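Local coordinates for cell envelope-related transcriptional attenuator domain-containing protein (Streptococcus agalactiae, PDB 3OKZ), which is of unknown function but belongs to the LytR/CpsA/Psr family, whose members probably attach lipid-linked glycopolymers to the bacterial cell wall, at residues 36-41 with 87-92; 50-55 with 232-237; 105-110 with 278-283; 178-183 with 245-250; 259-264 with 291-296. One frame throughout, in Å; residues are numbered along the deposited sequence.

How the contacts relate
The five contacts lie around one mixed sheet in which strand 41-51 pairs with 56-62, and 241-252 with 258-261. Contacts 1 and 2 sit near the start and at the end of strand 41-51, with centres about 31 Å apart on opposite sides of the chain's centre. Contact 3, about 18 Å from contact 2 between centres, is tied to it by a salt bridge from Lys53 to Asp279. Contacts 4 and 5, about 14 Å apart between centres, meet through Tyr180 OH and Gln260 OE1. Along the chain contact 1 closes before contacts 3, 4 and 5 open. In contacts 2 and 3 segments after residue 230 pack on segments before residue 111, joining both ends of this LCP-family domain region.

Contact 1: 36-41 with 87-92; sequences SKWSGN and AAYASG
Ala87 O is gripped by two donors of the same residue, the backbone N of Ser91 and its hydroxyl, with Ser91 OG 2.8 Å from Ala87 O and lying in the carbonyl plane. Serine suits this place, the first residue beyond helix 87-90, because its short side chain can fold back on the last turn. From that turn Tyr89 reaches out, CG anti to the backbone N (chi1 -167°), and slides its ring edge along the loop, CE1 lying 3.6 Å from Gly40 N. Its hydroxyl hydrogen-bonds to Gln114 of strand 111-116, and Tyr89 OH also comes within 2.9 Å of Trp38 O. Gly40 adopts backbone angles that a side chain would make crowded. Its carbonyl accepts a nearly straight CA-H contact, Ala90 CA to Gly40 O 3.4 Å, while Asn41 OD1 rests 3.6 Å from Ala90 CB. The arrangement is a short helix whose Tyr89 and Ala90 pack on the loop joining the antiparallel strands 20-28 and 41-51, Tyr89 running inward to the sheet.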
# COMPACT_ATOMS: atom_id res chain seq x y z
N SER A 36 -8.14 -13.21 16.16
CA SER A 36 -7.03 -12.43 15.64
C SER A 36 -7.46 -10.98 15.63
O SER A 36 -8.64 -10.68 15.44
CB SER A 36 -6.68 -12.86 14.22
OG SER A 36 -6.17 -14.18 14.19
N LYS A 37 -6.52 -10.07 15.86
CA LYS A 37 -6.83 -8.65 15.86
C LYS A 37 -6.28 -8.05 14.57
O LYS A 37 -6.87 -7.13 14.00
CB LYS A 37 -6.21 -7.97 17.08
CG LYS A 37 -6.98 -6.75 17.55
CD LYS A 37 -6.49 -5.47 16.92
CE LYS A 37 -5.16 -5.03 17.52
NZ LYS A 37 -4.73 -3.71 17.01
N TRP A 38 -5.16 -8.60 14.10
CA TRP A 38 -4.52 -8.13 12.87
C TRP A 38 -4.60 -9.12 11.72
O TRP A 38 -3.63 -9.31 10.99
CB TRP A 38 -3.05 -7.76 13.11
CG TRP A 38 -2.89 -6.39 13.68
CD1 TRP A 38 -2.46 -6.07 14.93
CD2 TRP A 38 -3.27 -5.16 13.05
NE1 TRP A 38 -2.57 -4.72 15.13
CE2 TRP A 38 -3.07 -4.13 14.00
CE3 TRP A 38 -3.77 -4.82 11.79
CZ2 TRP A 38 -3.35 -2.79 13.72
CZ3 TRP A 38 -4.06 -3.48 11.51
CH2 TRP A 38 -3.85 -2.48 12.48
N SER A 39 -5.77 -9.73 11.55
CA SER A 39 -6.00 -10.68 10.47
C SER A 39 -7.12 -10.14 9.61
O SER A 39 -8.07 -9.54 10.12
CB SER A 39 -6.41 -12.04 11.01
OG SER A 39 -7.70 -11.98 11.59
N GLY A 40 -7.02 -10.35 8.31
CA GLY A 40 -8.05 -9.84 7.43
C GLY A 40 -7.67 -9.83 5.97
O GLY A 40 -7.16 -10.82 5.45
N ASN A 41 -7.92 -8.70 5.31
CA ASN A 41 -7.64 -8.55 3.89
C ASN A 41 -6.84 -7.30 3.57
O ASN A 41 -7.08 -6.24 4.14
CB ASN A 41 -8.95 -8.55 3.11
CG ASN A 41 -9.49 -9.94 2.89
OD1 ASN A 41 -9.00 -10.67 2.03
ND2 ASN A 41 -10.49 -10.33 3.68
N ALA A 87 -4.31 -12.26 -1.94
CA ALA A 87 -4.37 -13.43 -1.06
C ALA A 87 -3.21 -13.68 -0.10
O ALA A 87 -3.32 -14.54 0.78
CB ALA A 87 -4.61 -14.69 -1.89
N ALA A 88 -2.10 -12.97 -0.26
CA ALA A 88 -0.96 -13.17 0.63
C ALA A 88 -1.37 -12.88 2.07
O ALA A 88 -1.34 -13.77 2.93
CB ALA A 88 0.18 -12.27 0.23
N TYR A 89 -1.77 -11.64 2.34
CA TYR A 89 -2.21 -11.25 3.68
C TYR A 89 -3.42 -12.09 4.08
O TYR A 89 -3.48 -12.62 5.19
CB TYR A 89 -2.57 -9.76 3.70
CG TYR A 89 -2.73 -9.17 5.08
CD1 TYR A 89 -3.90 -9.36 5.81
CD2 TYR A 89 -1.72 -8.39 5.65
CE1 TYR A 89 -4.05 -8.78 7.09
CE2 TYR A 89 -1.86 -7.82 6.92
CZ TYR A 89 -3.03 -8.02 7.62
OH TYR A 89 -3.17 -7.45 8.87
N ALA A 90 -4.38 -12.21 3.17
CA ALA A 90 -5.60 -12.99 3.42
C ALA A 90 -5.35 -14.37 4.03
O ALA A 90 -6.08 -14.80 4.92
CB ALA A 90 -6.39 -13.14 2.12
N SER A 91 -4.32 -15.07 3.57
CA SER A 91 -4.04 -16.39 4.12
C SER A 91 -2.67 -16.52 4.79
O SER A 91 -2.14 -17.62 4.91
CB SER A 91 -4.16 -17.43 3.01
OG SER A 91 -3.35 -17.08 1.91
N GLY A 92 -2.11 -15.40 5.24
CA GLY A 92 -0.81 -15.45 5.88
C GLY A 92 -0.48 -14.12 6.53
O GLY A 92 0.58 -13.94 7.11

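Contact 2: 50-55 with 232-237; sequences INPKTN and LAYKDS
Apolar packing comes first. Ile50, at the end of strand 41-51, turns its CG2 branch to the ring of Tyr234, with Ile50 CG2 3.6 Å from Tyr234 CD2, and the two side chains cross at about a right angle. The same methyl also touches Ser237, Ile50 CG2 to Ser237 CB 3.7 Å. Pro52 lies alongside the tyrosine, its compact ring offering CD at 3.7 Å from Tyr234 CE2. Beyond the contact Tyr234 stacks edge-to-face with Phe20, and its hydroxyl is hydrogen-bonded to Lys18 O.

Polar links are fewer and softer. Ser237 OG gives a weak hydrogen bond to Asn51 O, 3.4 Å long. Within 50-55, Asn51 OD1 in the model accepts from Thr54 N, consistent with an Asx motif that suits asparagine at the start of the turn leading to strand 56-62. Asn55 takes positive phi, which asparagine tolerates well, and brings OD1 to 3.6 Å from Asp236 CB.

With the tyrosine's hydroxyl satisfied outside and just a weak bond bridging the segments, the joining of this hairpin turn to the 232-237 loop rests mainly on apolar surface shared by Ile50, Pro52 and Tyr234.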
# COMPACT_ATOMS: atom_id res chain seq x y z
N ILE A 50 11.80 6.32 0.70
CA ILE A 50 12.16 7.61 1.31
C ILE A 50 13.67 7.70 1.28
O ILE A 50 14.37 6.82 1.80
CB ILE A 50 11.72 7.71 2.80
CG1 ILE A 50 10.22 7.42 2.94
CG2 ILE A 50 12.02 9.11 3.33
CD1 ILE A 50 9.92 6.29 3.90
N ASN A 51 14.19 8.75 0.64
CA ASN A 51 15.63 8.93 0.54
C ASN A 51 16.00 10.28 1.13
O ASN A 51 15.85 11.32 0.48
CB ASN A 51 16.07 8.89 -0.92
CG ASN A 51 17.57 8.88 -1.06
OD1 ASN A 51 18.26 9.73 -0.50
ND2 ASN A 51 18.09 7.92 -1.81
N PRO A 52 16.49 10.28 2.38
CA PRO A 52 16.87 11.51 3.08
C PRO A 52 17.92 12.31 2.32
O PRO A 52 17.96 13.54 2.39
CB PRO A 52 17.40 10.98 4.41
CG PRO A 52 18.01 9.67 4.02
CD PRO A 52 16.95 9.09 3.12
N LYS A 53 18.74 11.59 1.57
CA LYS A 53 19.81 12.16 0.78
C LYS A 53 19.27 12.98 -0.40
O LYS A 53 19.35 14.21 -0.40
CB LYS A 53 20.71 11.02 0.29
CG LYS A 53 22.11 11.41 -0.15
CD LYS A 53 22.94 10.16 -0.44
CE LYS A 53 22.32 9.31 -1.54
NZ LYS A 53 23.13 8.11 -1.85
N THR A 54 18.72 12.29 -1.40
CA THR A 54 18.17 12.94 -2.59
C THR A 54 16.95 13.78 -2.25
O THR A 54 16.40 14.47 -3.12
CB THR A 54 17.73 11.92 -3.64
OG1 THR A 54 16.53 11.28 -3.19
CG2 THR A 54 18.82 10.89 -3.86
N ASN A 55 16.51 13.68 -1.00
CA ASN A 55 15.37 14.44 -0.51
C ASN A 55 14.11 14.19 -1.35
O ASN A 55 13.52 15.12 -1.90
CB ASN A 55 15.72 15.93 -0.54
CG ASN A 55 14.90 16.74 0.42
OD1 ASN A 55 14.90 16.48 1.62
ND2 ASN A 55 14.18 17.72 -0.11
N LEU A 232 12.56 12.36 12.29
CA LEU A 232 12.48 13.74 11.84
C LEU A 232 13.46 13.96 10.70
O LEU A 232 13.29 14.85 9.86
CB LEU A 232 12.82 14.70 12.97
CG LEU A 232 11.77 15.10 14.00
CD1 LEU A 232 10.69 14.04 14.15
CD2 LEU A 232 12.48 15.34 15.32
N ALA A 233 14.51 13.15 10.67
CA ALA A 233 15.51 13.27 9.64
C ALA A 233 14.91 13.07 8.26
O ALA A 233 15.50 13.48 7.26
CB ALA A 233 16.62 12.25 9.87
N TYR A 234 13.72 12.46 8.19
CA TYR A 234 13.09 12.23 6.89
C TYR A 234 11.88 13.13 6.60
O TYR A 234 11.27 13.06 5.52
CB TYR A 234 12.67 10.76 6.75
CG TYR A 234 13.78 9.76 7.04
CD1 TYR A 234 14.16 9.46 8.34
CD2 TYR A 234 14.40 9.06 6.00
CE1 TYR A 234 15.13 8.49 8.62
CE2 TYR A 234 15.38 8.09 6.26
CZ TYR A 234 15.74 7.81 7.57
OH TYR A 234 16.67 6.83 7.85
N LYS A 235 11.55 13.98 7.56
CA LYS A 235 10.41 14.90 7.45
C LYS A 235 10.48 15.79 6.21
O LYS A 235 9.45 16.13 5.62
CB LYS A 235 10.31 15.79 8.71
CG LYS A 235 9.28 16.92 8.59
CD LYS A 235 9.59 18.04 9.57
CE LYS A 235 9.09 19.39 9.06
NZ LYS A 235 7.60 19.53 9.10
N ASP A 236 11.69 16.17 5.80
CA ASP A 236 11.84 17.02 4.63
C ASP A 236 11.59 16.21 3.37
O ASP A 236 11.06 16.72 2.39
CB ASP A 236 13.25 17.62 4.59
CG ASP A 236 13.72 18.10 5.94
OD1 ASP A 236 13.90 17.24 6.84
OD2 ASP A 236 13.89 19.32 6.12
N SER A 237 11.99 14.94 3.42
CA SER A 237 11.83 14.04 2.28
C SER A 237 10.37 13.86 1.91
O SER A 237 10.03 13.69 0.73
CB SER A 237 12.44 12.67 2.60
OG SER A 237 13.85 12.78 2.75

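Contact 3: 105-110 with 278-283; sequences LDINVD and LDKKRS
Ile107 is stretched out, with CG1 anti to the backbone N (chi1 -174°) and CD1 anti beyond it, so that the long branch reaches straight for the 278-283 segment while CG2 takes the crowded position between N and the carbonyl carbon. Its tip meets two side chains: Ile107 CD1 is 3.4 Å from Leu278 CD2 and 3.5 Å from Lys280 CD, both crossing it at about a right angle. Its unbranched end and the methylenes of Lys280 suit this partly buried place, where the loop between helix 93-105 and strand 111-116 packs on the loop after helix 264-277. Lys280 lies extended as far as CE, with Lys280 CE 3.6 Å from Ile107 CG1, then bends (chi4 -66°), leaving NZ 5.9 Å from Asp110 OD2, where the opposite charges may attract weakly. Asp106 brings OD2 to 3.9 Å from Ser283 OG, though its carboxylate is in a salt bridge with Lys275. Asp279, with positive phi, is the C-prime residue of a Schellman motif that closes helix 264-277.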
# COMPACT_ATOMS: atom_id res chain seq x y z
N LEU A 105 8.88 -7.74 -6.17
CA LEU A 105 9.78 -6.69 -6.63
C LEU A 105 11.26 -7.04 -6.65
O LEU A 105 12.05 -6.27 -7.19
CB LEU A 105 9.59 -5.45 -5.78
CG LEU A 105 8.19 -4.84 -5.75
CD1 LEU A 105 8.18 -3.70 -4.73
CD2 LEU A 105 7.80 -4.36 -7.14
N ASP A 106 11.64 -8.18 -6.07
CA ASP A 106 13.05 -8.57 -6.04
C ASP A 106 13.84 -7.56 -5.22
O ASP A 106 14.76 -6.91 -5.73
CB ASP A 106 13.63 -8.64 -7.45
CG ASP A 106 15.07 -9.11 -7.45
OD1 ASP A 106 15.33 -10.19 -6.88
OD2 ASP A 106 15.93 -8.42 -8.02
N ILE A 107 13.46 -7.42 -3.95
CA ILE A 107 14.10 -6.47 -3.06
C ILE A 107 13.70 -6.76 -1.62
O ILE A 107 12.66 -7.36 -1.35
CB ILE A 107 13.67 -5.02 -3.42
CG1 ILE A 107 14.45 -4.01 -2.59
CG2 ILE A 107 12.18 -4.84 -3.16
CD1 ILE A 107 14.06 -2.58 -2.89
N ASN A 108 14.55 -6.34 -0.69
CA ASN A 108 14.26 -6.53 0.72
C ASN A 108 13.61 -5.24 1.20
O ASN A 108 14.14 -4.13 1.03
CB ASN A 108 15.54 -6.84 1.50
CG ASN A 108 16.02 -8.29 1.29
OD1 ASN A 108 17.03 -8.72 1.86
ND2 ASN A 108 15.28 -9.04 0.47
N VAL A 109 12.42 -5.39 1.75
CA VAL A 109 11.64 -4.25 2.24
C VAL A 109 11.98 -3.87 3.68
O VAL A 109 11.48 -4.47 4.62
CB VAL A 109 10.13 -4.56 2.15
CG1 VAL A 109 9.32 -3.35 2.55
CG2 VAL A 109 9.78 -5.01 0.75
N ASP A 110 12.83 -2.86 3.85
CA ASP A 110 13.25 -2.39 5.16
C ASP A 110 12.22 -2.49 6.29
O ASP A 110 12.42 -3.21 7.27
CB ASP A 110 13.72 -0.94 5.03
CG ASP A 110 15.06 -0.83 4.35
OD1 ASP A 110 15.31 0.19 3.68
OD2 ASP A 110 15.88 -1.76 4.50
N LEU A 278 16.35 3.28 -3.38
CA LEU A 278 16.96 2.77 -2.16
C LEU A 278 18.47 2.60 -2.29
O LEU A 278 19.10 1.98 -1.43
CB LEU A 278 16.33 1.44 -1.74
CG LEU A 278 14.85 1.36 -1.36
CD1 LEU A 278 14.33 2.74 -0.94
CD2 LEU A 278 14.05 0.82 -2.53
N ASP A 279 19.04 3.17 -3.35
CA ASP A 279 20.48 3.06 -3.59
C ASP A 279 20.86 1.59 -3.69
O ASP A 279 21.74 1.10 -2.96
CB ASP A 279 21.29 3.72 -2.46
CG ASP A 279 21.43 5.23 -2.62
OD1 ASP A 279 21.30 5.73 -3.76
OD2 ASP A 279 21.69 5.92 -1.61
N LYS A 280 20.18 0.87 -4.58
CA LYS A 280 20.46 -0.54 -4.81
C LYS A 280 20.82 -0.73 -6.27
O LYS A 280 20.37 0.02 -7.13
CB LYS A 280 19.23 -1.39 -4.48
CG LYS A 280 18.92 -1.47 -3.00
CD LYS A 280 17.54 -2.05 -2.77
CE LYS A 280 17.26 -2.23 -1.30
NZ LYS A 280 18.15 -3.25 -0.70
N LYS A 281 21.64 -1.72 -6.56
CA LYS A 281 22.03 -1.98 -7.93
C LYS A 281 20.79 -2.47 -8.67
O LYS A 281 19.94 -3.13 -8.09
CB LYS A 281 23.14 -3.03 -7.98
CG LYS A 281 24.48 -2.55 -7.42
CD LYS A 281 25.58 -3.52 -7.80
CE LYS A 281 26.96 -2.98 -7.46
NZ LYS A 281 28.03 -3.95 -7.87
N ARG A 282 20.68 -2.13 -9.95
CA ARG A 282 19.54 -2.55 -10.74
C ARG A 282 19.93 -3.84 -11.44
O ARG A 282 21.11 -4.11 -11.61
CB ARG A 282 19.17 -1.48 -11.77
CG ARG A 282 18.83 -0.11 -11.18
CD ARG A 282 20.08 0.59 -10.68
NE ARG A 282 19.79 1.86 -10.02
CZ ARG A 282 20.71 2.61 -9.40
NH1 ARG A 282 21.97 2.21 -9.36
NH2 ARG A 282 20.36 3.75 -8.81
N SER A 283 18.93 -4.63 -11.84
CA SER A 283 19.19 -5.88 -12.55
C SER A 283 18.94 -5.72 -14.05
O SER A 283 18.04 -4.99 -14.46
CB SER A 283 18.29 -6.99 -12.03
OG SER A 283 18.53 -7.21 -10.66

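Contact 4: 178-183 with 245-250; sequences GDYGRQ and QLKGED
Tyr180 leaves the first turns of helix 178-200 with CG anti to its carbonyl carbon (chi1 -66°), and from CB it points at strand 241-252. Beyond CB and CG the first meeting is on the side of CD1, which lies 3.7 Å from Gln245 CG. Next along the ring, CE1 comes 3.5 Å from Lys247 CB, while Gln245 NE2 sits at the ring edge, in its plane. At the tip, Tyr180 OH is 3.3 Å from Lys247 CB and is hydrogen-bonded to Gln260 on the adjoining strand. The start of helix 178-200 thus packs on the sheet strand 241-252, with Tyr180 reaching on to strand 258-261. Tyrosine suits the place because it reaches from helix to strand with a flat apolar body and ends in a group that can be satisfied on the sheet.

One face of the ring is covered by Lys247, whose chain starts in the crowded chi1 position (51°) and then runs extended, so that CD stands over the ring centre in a CH-pi contact, 4.3 Å from the Tyr180 centroid. Gln245 CG is anti to its backbone N and the chain bends at chi2, bringing NE2 3.2 Å from Leu246 O, to which it donates from above the carbonyl plane. Gln245 OE1 is taken by Arg187. Lys247 NZ is far from the ring, at most weakly attracted, so the aliphatic part of the lysine rather than its charge does the covering here.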
# COMPACT_ATOMS: atom_id res chain seq x y z
N GLY A 178 -12.04 1.47 -12.33
CA GLY A 178 -12.01 0.41 -11.34
C GLY A 178 -10.92 0.55 -10.30
O GLY A 178 -10.67 1.65 -9.82
N ASP A 179 -10.26 -0.56 -9.99
CA ASP A 179 -9.22 -0.57 -8.96
C ASP A 179 -8.06 0.38 -9.17
O ASP A 179 -7.29 0.62 -8.26
CB ASP A 179 -8.68 -1.99 -8.78
CG ASP A 179 -8.15 -2.23 -7.37
OD1 ASP A 179 -8.91 -2.00 -6.40
OD2 ASP A 179 -6.98 -2.66 -7.22
N TYR A 180 -7.93 0.95 -10.37
CA TYR A 180 -6.85 1.89 -10.62
C TYR A 180 -7.30 3.29 -10.24
O TYR A 180 -6.50 4.10 -9.77
CB TYR A 180 -6.40 1.82 -12.08
CG TYR A 180 -5.78 0.47 -12.37
CD1 TYR A 180 -4.74 -0.01 -11.57
CD2 TYR A 180 -6.26 -0.35 -13.39
CE1 TYR A 180 -4.20 -1.27 -11.77
CE2 TYR A 180 -5.72 -1.62 -13.60
CZ TYR A 180 -4.69 -2.07 -12.79
OH TYR A 180 -4.13 -3.31 -12.99
N GLY A 181 -8.59 3.55 -10.44
CA GLY A 181 -9.15 4.83 -10.06
C GLY A 181 -9.11 4.79 -8.55
O GLY A 181 -8.54 5.67 -7.89
N ARG A 182 -9.69 3.73 -8.00
CA ARG A 182 -9.74 3.51 -6.56
C ARG A 182 -8.38 3.72 -5.89
O ARG A 182 -8.31 4.22 -4.77
CB ARG A 182 -10.22 2.10 -6.27
CG ARG A 182 -10.15 1.72 -4.81
CD ARG A 182 -10.69 0.32 -4.55
NE ARG A 182 -10.71 0.04 -3.12
CZ ARG A 182 -10.85 -1.17 -2.59
NH1 ARG A 182 -11.00 -2.23 -3.37
NH2 ARG A 182 -10.83 -1.31 -1.27
N GLN A 183 -7.31 3.33 -6.58
CA GLN A 183 -5.97 3.50 -6.01
C GLN A 183 -5.43 4.92 -6.06
O GLN A 183 -4.75 5.35 -5.13
CB GLN A 183 -4.99 2.53 -6.67
CG GLN A 183 -5.12 1.13 -6.09
CD GLN A 183 -4.26 0.14 -6.80
OE1 GLN A 183 -4.50 -0.16 -7.95
NE2 GLN A 183 -3.24 -0.37 -6.12
N GLN A 245 1.67 3.57 -10.10
CA GLN A 245 0.76 2.44 -10.00
C GLN A 245 1.33 1.26 -10.80
O GLN A 245 1.63 1.38 -11.99
CB GLN A 245 -0.63 2.81 -10.53
CG GLN A 245 -1.63 1.64 -10.58
CD GLN A 245 -2.03 1.12 -9.21
OE1 GLN A 245 -2.63 1.83 -8.42
NE2 GLN A 245 -1.70 -0.13 -8.94
N LEU A 246 1.49 0.13 -10.13
CA LEU A 246 2.00 -1.08 -10.77
C LEU A 246 0.81 -1.81 -11.37
O LEU A 246 -0.09 -2.23 -10.65
CB LEU A 246 2.69 -1.95 -9.73
CG LEU A 246 3.13 -3.33 -10.22
CD1 LEU A 246 4.22 -3.18 -11.28
CD2 LEU A 246 3.63 -4.15 -9.03
N LYS A 247 0.80 -1.97 -12.69
CA LYS A 247 -0.33 -2.67 -13.32
C LYS A 247 0.04 -3.56 -14.50
O LYS A 247 0.97 -3.25 -15.25
CB LYS A 247 -1.39 -1.65 -13.76
CG LYS A 247 -0.83 -0.51 -14.59
CD LYS A 247 -1.93 0.47 -15.00
CE LYS A 247 -1.33 1.74 -15.62
NZ LYS A 247 -2.35 2.61 -16.27
N GLY A 248 -0.69 -4.66 -14.65
CA GLY A 248 -0.45 -5.56 -15.76
C GLY A 248 -1.64 -5.57 -16.71
O GLY A 248 -2.61 -4.84 -16.49
N GLU A 249 -1.58 -6.38 -17.76
CA GLU A 249 -2.69 -6.48 -18.70
C GLU A 249 -3.78 -7.33 -18.07
O GLU A 249 -3.49 -8.23 -17.29
CB GLU A 249 -2.24 -7.12 -20.01
CG GLU A 249 -2.27 -6.18 -21.21
CD GLU A 249 -1.14 -5.18 -21.20
OE1 GLU A 249 -0.93 -4.53 -20.15
OE2 GLU A 249 -0.46 -5.03 -22.25
N ASP A 250 -5.03 -7.04 -18.39
CA ASP A 250 -6.16 -7.79 -17.85
C ASP A 250 -6.27 -9.15 -18.52
O ASP A 250 -5.89 -9.31 -19.68
CB ASP A 250 -7.46 -7.02 -18.07
CG ASP A 250 -7.56 -5.78 -17.21
OD1 ASP A 250 -7.85 -5.91 -16.00
OD2 ASP A 250 -7.34 -4.67 -17.75

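Contact 5: 259-264 with 291-296; sequences YQILTK and ILYEDY
The backbones come closest where strand 258-261 has run out and helix 293-296 begins, Thr263 and Tyr293 standing 4.7 Å apart between CA atoms, and a hydrogen bond joins Tyr293 N to Leu262 O at 2.7 Å, in the carbonyl plane. Ile261 faces this corner with both branches. CG2 turns toward Tyr293, 3.9 Å from its CB. CD1 reaches over the ring of Tyr296, 3.9 Å from the centroid and 10° off the normal, a CH-pi contact over the centre of the face. Thr263 sits at the N-cap position of helix 264-277, yet its own side chain makes no capping bond, and its CG2 methyl packs on Tyr293 CB. An acceptor for Lys264 N, in the first turn of that helix, comes from the other segment. Glu294 is bent at chi2, and Lys264 N reaches Glu294 OE2 at 3.2 Å from above the plane of that carboxylate. A negatively charged group near the start of a helix is probably favoured by the helix dipole. Glutamate suits the role, being long enough to cross between the two segments. Lys264, extended beyond CG, runs past Leu292, and its tip forms a salt bridge in which Lys264 NZ lies 3.0 Å from Asp295 OD1, on its syn lone pair. Tyr293 is also stacked edge-to-face with Tyr297.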
# COMPACT_ATOMS: atom_id res chain seq x y z
N TYR A 259 -8.11 -11.47 -13.72
CA TYR A 259 -6.80 -11.18 -13.16
C TYR A 259 -6.06 -10.02 -13.84
O TYR A 259 -6.56 -9.38 -14.77
CB TYR A 259 -5.92 -12.43 -13.23
CG TYR A 259 -6.36 -13.57 -12.34
CD1 TYR A 259 -7.56 -14.26 -12.56
CD2 TYR A 259 -5.59 -13.93 -11.24
CE1 TYR A 259 -7.97 -15.28 -11.70
CE2 TYR A 259 -5.98 -14.95 -10.38
CZ TYR A 259 -7.17 -15.62 -10.61
OH TYR A 259 -7.52 -16.62 -9.73
N GLN A 260 -4.85 -9.77 -13.36
CA GLN A 260 -3.96 -8.75 -13.89
C GLN A 260 -2.62 -9.46 -14.09
O GLN A 260 -2.03 -9.97 -13.13
CB GLN A 260 -3.77 -7.62 -12.87
CG GLN A 260 -5.03 -6.91 -12.42
CD GLN A 260 -5.58 -5.97 -13.47
OE1 GLN A 260 -4.83 -5.24 -14.12
NE2 GLN A 260 -6.90 -5.97 -13.64
N ILE A 261 -2.14 -9.51 -15.33
CA ILE A 261 -0.87 -10.16 -15.61
C ILE A 261 0.16 -9.16 -16.11
O ILE A 261 0.01 -8.57 -17.18
CB ILE A 261 -1.06 -11.30 -16.65
CG1 ILE A 261 -2.09 -12.29 -16.10
CG2 ILE A 261 0.26 -11.97 -16.94
CD1 ILE A 261 -2.08 -13.64 -16.76
N LEU A 262 1.21 -8.99 -15.32
CA LEU A 262 2.29 -8.05 -15.60
C LEU A 262 3.22 -8.53 -16.72
O LEU A 262 3.44 -9.72 -16.88
CB LEU A 262 3.12 -7.84 -14.33
CG LEU A 262 2.34 -7.38 -13.11
CD1 LEU A 262 3.19 -7.48 -11.88
CD2 LEU A 262 1.88 -5.96 -13.33
N THR A 263 3.77 -7.59 -17.48
CA THR A 263 4.70 -7.94 -18.53
C THR A 263 6.12 -7.83 -18.00
O THR A 263 6.37 -7.10 -17.04
CB THR A 263 4.62 -6.99 -19.74
OG1 THR A 263 4.28 -5.67 -19.32
CG2 THR A 263 3.62 -7.51 -20.73
N LYS A 264 7.03 -8.57 -18.62
CA LYS A 264 8.43 -8.55 -18.22
C LYS A 264 9.01 -7.14 -18.33
O LYS A 264 9.56 -6.61 -17.36
CB LYS A 264 9.25 -9.52 -19.08
CG LYS A 264 9.01 -11.00 -18.80
CD LYS A 264 9.90 -11.91 -19.68
CE LYS A 264 9.64 -13.40 -19.43
NZ LYS A 264 10.40 -14.27 -20.39
N ILE A 291 3.63 -14.17 -12.20
CA ILE A 291 3.43 -14.78 -13.49
C ILE A 291 3.53 -13.71 -14.57
O ILE A 291 2.71 -12.79 -14.61
CB ILE A 291 2.05 -15.45 -13.54
CG1 ILE A 291 2.02 -16.65 -12.59
CG2 ILE A 291 1.73 -15.92 -14.95
CD1 ILE A 291 2.32 -16.30 -11.16
N LEU A 292 4.52 -13.81 -15.43
CA LEU A 292 4.69 -12.82 -16.47
C LEU A 292 3.79 -13.07 -17.68
O LEU A 292 3.42 -14.21 -18.00
CB LEU A 292 6.15 -12.75 -16.89
CG LEU A 292 7.08 -12.42 -15.72
CD1 LEU A 292 8.51 -12.58 -16.18
CD2 LEU A 292 6.82 -10.99 -15.21
N TYR A 293 3.44 -11.98 -18.34
CA TYR A 293 2.56 -12.00 -19.49
C TYR A 293 3.08 -12.85 -20.62
O TYR A 293 2.29 -13.48 -21.32
CB TYR A 293 2.32 -10.56 -19.98
CG TYR A 293 1.41 -10.42 -21.17
CD1 TYR A 293 1.91 -10.42 -22.47
CD2 TYR A 293 0.03 -10.23 -20.99
CE1 TYR A 293 1.06 -10.22 -23.57
CE2 TYR A 293 -0.82 -10.04 -22.09
CZ TYR A 293 -0.30 -10.03 -23.37
OH TYR A 293 -1.13 -9.81 -24.44
N GLU A 294 4.40 -12.89 -20.77
CA GLU A 294 5.02 -13.66 -21.85
C GLU A 294 5.10 -15.15 -21.57
O GLU A 294 4.87 -15.95 -22.46
CB GLU A 294 6.42 -13.13 -22.14
CG GLU A 294 6.49 -11.71 -22.71
CD GLU A 294 6.28 -10.61 -21.66
OE1 GLU A 294 6.38 -9.42 -22.01
OE2 GLU A 294 6.00 -10.94 -20.49
N ASP A 295 5.44 -15.52 -20.35
CA ASP A 295 5.54 -16.93 -20.00
C ASP A 295 4.16 -17.55 -19.84
O ASP A 295 4.02 -18.76 -19.79
CB ASP A 295 6.32 -17.13 -18.68
CG ASP A 295 7.61 -16.32 -18.64
OD1 ASP A 295 8.38 -16.36 -19.63
OD2 ASP A 295 7.84 -15.66 -17.61
N TYR A 296 3.14 -16.72 -19.74
CA TYR A 296 1.80 -17.25 -19.58
C TYR A 296 1.20 -17.55 -20.95
O TYR A 296 0.51 -18.55 -21.15
CB TYR A 296 0.94 -16.25 -18.82
CG TYR A 296 -0.51 -16.66 -18.69
CD1 TYR A 296 -1.43 -16.38 -19.72
CD2 TYR A 296 -0.98 -17.33 -17.57
CE1 TYR A 296 -2.77 -16.77 -19.62
CE2 TYR A 296 -2.32 -17.72 -17.46
CZ TYR A 296 -3.20 -17.43 -18.49
OH TYR A 296 -4.53 -17.80 -18.38